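Local coordinates for ABC transporter substrate binding protein (Ribose) (Agrobacterium vitis, PDB 4WUT), which probably captures sugars in the periplasm for delivery to an ABC transporter, and here holds beta-D-fucopyranose in its pocket, at residues 200-205 and 227-232; 234-239 and 256-261. One frame throughout, in Å; residues are numbered along the deposited sequence. Where two conformers were deposited one is given.

Contact 1: residues 200-205 and 227-232; sequences NQTTDV and GRAIKQ. With CA (calcium ion), chain F.
The hydroxyl of Thr-203 has two polar partners: OG1 receives a hydrogen bond from water 1 at 2.7 Å and is also hydrogen-bonded to the carbonyl of Leu-199, one turn earlier. The same water donates to Ala-229 O at 2.8 Å, so a single solvent molecule bridges a side chain of helix 195-208 and the backbone of helix 220-232. Thr-203 OG1 also lies 3.5 Å from the methyl CB of Ala-229.

Thr-202 supplies the apolar half. With CG2 anti to the backbone N (OG1 at chi1 -61°), its methyl presses against Ala-229 CB at 3.4 Å, tighter than ordinary van der Waals contact. Its OG1 is hydrogen-bonded to the carbonyl of Ala-198. With the small alanine at the interface, the axes of segments 200-205 and 227-232 approach to 8.2 Å at a signed crossing angle of -44°. The two helices are consecutive along the chain, joined through strand 214-217 of the periplasmic binding protein alpha/beta fold; Thr-202 and Ile-230 both rest on Ile-215 of that strand.

Residues 200-205 also carry a calcium ion, one turn of helix supplying both protein ligands. Asn-200, whose CB points away from 227-232, binds calcium through OD1 at 2.4 Å. Asp-204 grips the calcium with both oxygens, OD1 at 2.4 Å and OD2 at 2.5 Å, and water 2 is a further ligand.

Contact 2: residues 234-239 and 256-261; sequences GKAGKL and DGTLEA
Direct van der Waals contact between the loops is slight and centres on Ala-236 and Thr-258: the methyl CB of Ala-236 faces Thr-258 OG1 at 3.9 Å. Beside this pair Gly-237 and Gly-257 approach through backbone alone. The total surface buried between the segments is 121 Å².

Water carries the polar link. Water 3 accepts from Gly-237 N at 2.8 Å and lies 2.7 Å from Thr-258 O. Water 3 is also 2.9 Å from Leu-239 O, so three backbone groups from both loops gather round one molecule, with more acceptors near it than protons to serve them. Water 4 lies near Thr-258 O, with only a weak link to Leu-239 O, and its protons likewise cannot serve every acceptor in reach.

Hydrogen bonds within each loop fix the touching groups. In 256-261 the carboxylate atom Asp-256 OD1 takes two donors from Thr-258. Thr-258 N, 3.0 Å from Asp-256 OD1 at an N-H...O angle of 154°, closes an Asx turn. Thr-258 OG1, held beside its own N by chi1 of -57°, donates to Asp-256 OD1 at 2.7 Å from the syn side, 34° out of the carboxylate plane. In 234-239 a type II turn runs from Lys-235 to Lys-238, closed by Lys-238 N to Lys-235 O at 2.9 Å, with Gly-237 in its positive-phi position.

Gly-234 and Gly-257 are the first residues to leave helical angles after helices 220-232 and 248-255, each in a Schellman motif. Thr-258 lies against Phe-253 of helix 248-255, while Leu-239 packs on Leu-206 of helix 195-208. Beyond the loops the chain enters the neighbouring parallel strands 240-244 and 261-265, where backbone hydrogen bonds join Glu-260 to Ala-241 and Ala-261 to Gly-243.

Helix 220-232 connects the two contacts, whose centres are 12 Å apart: it forms one side of contact 1 and then runs into the first loop of contact 2. At that exit Ile-230 O lies 3.0 Å from Lys-235 N, a probable hydrogen bond. Across to the second loop, Lys-231 CG packs 3.7 Å from Thr-258 OG1, and Gly-227 O lies 3.8 Å from Thr-258 CG2. Neither contact contains a residue of the fucose pocket; their centres lie about 21 and 22 Å from the chain's centre. The shared helix, and the strands that follow the two loops, lead to pocket residues at their far ends: Glu-220 and Pro-221, Asp-245, and Gln-265.

Contact 1: residues 200-205 and 227-232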
loop_
_atom_site.group_PDB
_atom_site.type_symbol
_atom_site.label_atom_id
_atom_site.label_comp_id
_atom_site.label_asym_id
_atom_site.label_seq_id
_atom_site.Cartn_x
_atom_site.Cartn_y
_atom_site.Cartn_z
ATOM N N ASN A 200 3.871 19.336 1.599
ATOM C CA ASN A 200 4.820 20.189 2.298
ATOM C C ASN A 200 6.228 19.583 2.329
ATOM O O ASN A 200 7.189 20.258 2.002
ATOM C CB ASN A 200 4.341 20.456 3.726
ATOM C CG ASN A 200 5.287 21.379 4.500
ATOM O OD1 ASN A 200 5.743 22.396 3.979
ATOM N ND2 ASN A 200 5.614 20.996 5.729
ATOM N N GLN A 201 6.344 18.312 2.702
ATOM C CA GLN A 201 7.659 17.695 2.755
ATOM C C GLN A 201 8.353 17.702 1.403
ATOM O O GLN A 201 9.544 17.928 1.335
ATOM C CB GLN A 201 7.570 16.264 3.304
ATOM C CG GLN A 201 7.202 16.224 4.744
ATOM C CD GLN A 201 6.874 14.823 5.237
ATOM O OE1 GLN A 201 6.431 13.957 4.482
ATOM N NE2 GLN A 201 7.056 14.617 6.524
ATOM N N THR A 202 7.614 17.436 0.342
ATOM C CA THR A 202 8.182 17.522 -0.998
ATOM C C THR A 202 8.585 18.934 -1.391
ATOM O O THR A 202 9.661 19.171 -1.925
ATOM C CB THR A 202 7.215 16.949 -2.031
ATOM O OG1 THR A 202 6.981 15.567 -1.732
ATOM C CG2 THR A 202 7.837 16.997 -3.392
ATOM N N THR A 203 7.732 19.911 -1.093
ATOM C CA THR A 203 8.083 21.290 -1.360
ATOM C C THR A 203 9.411 21.652 -0.673
ATOM O O THR A 203 10.309 22.253 -1.261
ATOM C CB THR A 203 6.961 22.210 -0.885
ATOM O OG1 THR A 203 5.798 21.981 -1.698
ATOM C CG2 THR A 203 7.370 23.687 -0.994
ATOM N N ASP A 204 9.565 21.166 0.548
ATOM C CA ASP A 204 10.729 21.445 1.334
ATOM C C ASP A 204 11.978 20.726 0.813
ATOM O O ASP A 204 13.032 21.326 0.782
ATOM C CB ASP A 204 10.442 21.136 2.803
ATOM C CG ASP A 204 9.423 22.116 3.420
ATOM O OD1 ASP A 204 9.180 23.207 2.850
ATOM O OD2 ASP A 204 8.866 21.786 4.484
ATOM N N VAL A 205 11.836 19.471 0.399
ATOM C CA VAL A 205 12.957 18.725 -0.165
ATOM C C VAL A 205 13.439 19.336 -1.473
ATOM O O VAL A 205 14.637 19.400 -1.725
ATOM C CB VAL A 205 12.625 17.248 -0.310
ATOM C CG1 VAL A 205 13.814 16.508 -0.919
ATOM C CG2 VAL A 205 12.309 16.657 1.001
ATOM N N GLY A 227 3.483 14.819 -6.345
ATOM C CA GLY A 227 3.252 15.326 -7.677
ATOM C C GLY A 227 2.760 16.752 -7.636
ATOM O O GLY A 227 3.197 17.604 -8.414
ATOM N N ARG A 228 1.866 17.036 -6.700
ATOM C CA ARG A 228 1.311 18.383 -6.606
ATOM C C ARG A 228 2.398 19.384 -6.233
ATOM O O ARG A 228 2.424 20.494 -6.763
ATOM C CB ARG A 228 0.173 18.423 -5.593
ATOM C CG ARG A 228 -1.031 17.652 -6.029
ATOM C CD ARG A 228 -2.202 17.808 -5.084
ATOM N NE ARG A 228 -3.331 17.018 -5.556
ATOM C CZ ARG A 228 -4.470 16.865 -4.895
ATOM N NH1 ARG A 228 -4.645 17.481 -3.733
ATOM N NH2 ARG A 228 -5.433 16.107 -5.403
ATOM N N ALA A 229 3.295 18.996 -5.332
ATOM C CA ALA A 229 4.430 19.841 -4.954
ATOM C C ALA A 229 5.352 20.141 -6.123
ATOM O O ALA A 229 5.796 21.275 -6.294
ATOM C CB ALA A 229 5.227 19.205 -3.814
ATOM N N ILE A 230 5.667 19.109 -6.909
ATOM C CA ILE A 230 6.529 19.285 -8.066
ATOM C C ILE A 230 5.915 20.281 -9.060
ATOM O O ILE A 230 6.579 21.186 -9.568
ATOM C CB ILE A 230 6.749 17.930 -8.750
ATOM C CG1 ILE A 230 7.600 17.015 -7.861
ATOM C CG2 ILE A 230 7.397 18.102 -10.092
ATOM C CD1 ILE A 230 7.606 15.593 -8.304
ATOM N N LYS A 231 4.627 20.118 -9.313
ATOM C CA LYS A 231 3.929 20.984 -10.245
ATOM C C LYS A 231 3.947 22.404 -9.728
ATOM O O LYS A 231 4.247 23.345 -10.460
ATOM C CB LYS A 231 2.499 20.505 -10.422
ATOM C CG LYS A 231 2.362 19.322 -11.337
ATOM C CD LYS A 231 0.908 19.042 -11.662
ATOM C CE LYS A 231 0.253 20.228 -12.304
ATOM N NZ LYS A 231 1.045 20.757 -13.454
ATOM N N GLN A 232 3.612 22.564 -8.448
ATOM C CA GLN A 232 3.551 23.899 -7.847
ATOM C C GLN A 232 4.915 24.609 -7.816
ATOM O O GLN A 232 4.988 25.843 -7.891
ATOM C CB GLN A 232 2.980 23.790 -6.439
ATOM C CG GLN A 232 1.481 23.513 -6.451
ATOM C CD GLN A 232 0.851 23.375 -5.063
ATOM O OE1 GLN A 232 1.381 23.864 -4.052
ATOM N NE2 GLN A 232 -0.296 22.705 -5.017
HETATM CA CA CA F . 7.569 23.900 4.504
HETATM O O HOH W 1 5.912 23.043 -4.178
HETATM O O HOH W 2 7.036 25.259 2.527
#

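Contact 2: residues 234-239 and 256-261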
loop_
_atom_site.group_PDB
_atom_site.type_symbol
_atom_site.label_atom_id
_atom_site.label_comp_id
_atom_site.label_asym_id
_atom_site.label_seq_id
_atom_site.Cartn_x
_atom_site.Cartn_y
_atom_site.Cartn_z
ATOM N N GLY A 234 7.055 24.418 -10.160
ATOM C CA GLY A 234 7.443 24.642 -11.538
ATOM C C GLY A 234 8.490 23.652 -12.015
ATOM O O GLY A 234 9.210 23.935 -12.979
ATOM N N LYS A 235 8.569 22.495 -11.369
ATOM C CA LYS A 235 9.597 21.524 -11.695
ATOM C C LYS A 235 9.105 20.236 -12.387
ATOM O O LYS A 235 9.860 19.288 -12.515
ATOM C CB LYS A 235 10.413 21.193 -10.447
ATOM C CG LYS A 235 11.265 22.381 -9.997
ATOM C CD LYS A 235 11.968 22.140 -8.663
ATOM C CE LYS A 235 12.965 23.239 -8.338
ATOM N NZ LYS A 235 13.660 23.109 -7.022
ATOM N N ALA A 236 7.859 20.209 -12.853
ATOM C CA ALA A 236 7.356 19.020 -13.531
ATOM C C ALA A 236 8.228 18.704 -14.740
ATOM O O ALA A 236 8.474 19.564 -15.583
ATOM C CB ALA A 236 5.903 19.205 -13.946
ATOM N N GLY A 237 8.698 17.462 -14.820
ATOM C CA GLY A 237 9.547 17.052 -15.928
ATOM C C GLY A 237 11.012 17.455 -15.775
ATOM O O GLY A 237 11.838 17.091 -16.609
ATOM N N LYS A 238 11.341 18.181 -14.710
ATOM C CA LYS A 238 12.714 18.649 -14.470
ATOM C C LYS A 238 13.456 17.785 -13.449
ATOM O O LYS A 238 14.613 18.046 -13.118
ATOM C CB LYS A 238 12.724 20.097 -13.989
ATOM C CG LYS A 238 12.143 21.079 -14.984
ATOM C CD LYS A 238 12.343 22.510 -14.519
ATOM C CE LYS A 238 11.664 23.504 -15.446
ATOM N NZ LYS A 238 12.154 23.372 -16.842
ATOM N N LEU A 239 12.763 16.781 -12.938
ATOM C CA LEU A 239 13.384 15.692 -12.196
ATOM C C LEU A 239 12.482 14.489 -12.375
ATOM O O LEU A 239 11.328 14.624 -12.783
ATOM C CB LEU A 239 13.600 16.018 -10.713
ATOM C CG LEU A 239 12.408 16.034 -9.757
ATOM C CD1 LEU A 239 12.926 16.114 -8.321
ATOM C CD2 LEU A 239 11.496 17.209 -10.082
ATOM N N ASP A 256 0.552 13.450 -17.871
ATOM C CA ASP A 256 1.030 14.811 -18.108
ATOM C C ASP A 256 2.533 14.975 -17.906
ATOM O O ASP A 256 3.075 16.077 -18.074
ATOM C CB ASP A 256 0.211 15.861 -17.331
ATOM C CG ASP A 256 0.525 15.918 -15.853
ATOM O OD1 ASP A 256 1.540 15.339 -15.400
ATOM O OD2 ASP A 256 -0.255 16.584 -15.127
ATOM N N GLY A 257 3.212 13.871 -17.595
ATOM C CA GLY A 257 4.663 13.862 -17.488
ATOM C C GLY A 257 5.249 14.275 -16.147
ATOM O O GLY A 257 6.467 14.345 -15.986
ATOM N N THR A 258 4.395 14.543 -15.172
ATOM C CA THR A 258 4.882 14.872 -13.836
ATOM C C THR A 258 5.574 13.673 -13.187
ATOM O O THR A 258 6.635 13.804 -12.569
ATOM C CB THR A 258 3.729 15.356 -12.945
ATOM O OG1 THR A 258 3.115 16.482 -13.570
ATOM C CG2 THR A 258 4.230 15.769 -11.566
ATOM N N LEU A 259 4.948 12.509 -13.306
ATOM C CA LEU A 259 5.538 11.252 -12.859
ATOM C C LEU A 259 5.925 10.405 -14.067
ATOM O O LEU A 259 5.135 10.230 -14.992
ATOM C CB LEU A 259 4.551 10.471 -11.988
ATOM C CG LEU A 259 4.556 10.744 -10.479
ATOM C CD1 LEU A 259 4.310 12.208 -10.134
ATOM C CD2 LEU A 259 3.506 9.857 -9.847
ATOM N N GLU A 260 7.136 9.866 -14.034
ATOM C CA GLU A 260 7.623 8.956 -15.064
ATOM C C GLU A 260 6.951 7.588 -14.983
ATOM O O GLU A 260 6.701 6.949 -16.001
ATOM C CB GLU A 260 9.132 8.798 -14.899
ATOM C CG GLU A 260 9.751 7.852 -15.874
ATOM C CD GLU A 260 9.768 8.402 -17.295
ATOM O OE1 GLU A 260 9.739 9.637 -17.489
ATOM O OE2 GLU A 260 9.814 7.585 -18.230
ATOM N N ALA A 261 6.666 7.129 -13.773
ATOM C CA ALA A 261 6.024 5.829 -13.580
ATOM C C ALA A 261 5.312 5.808 -12.255
ATOM O O ALA A 261 5.639 6.587 -11.347
ATOM C CB ALA A 261 7.043 4.700 -13.646
HETATM O O HOH W 3 8.575 15.642 -12.742
HETATM O O HOH W 4 8.920 12.436 -13.694
#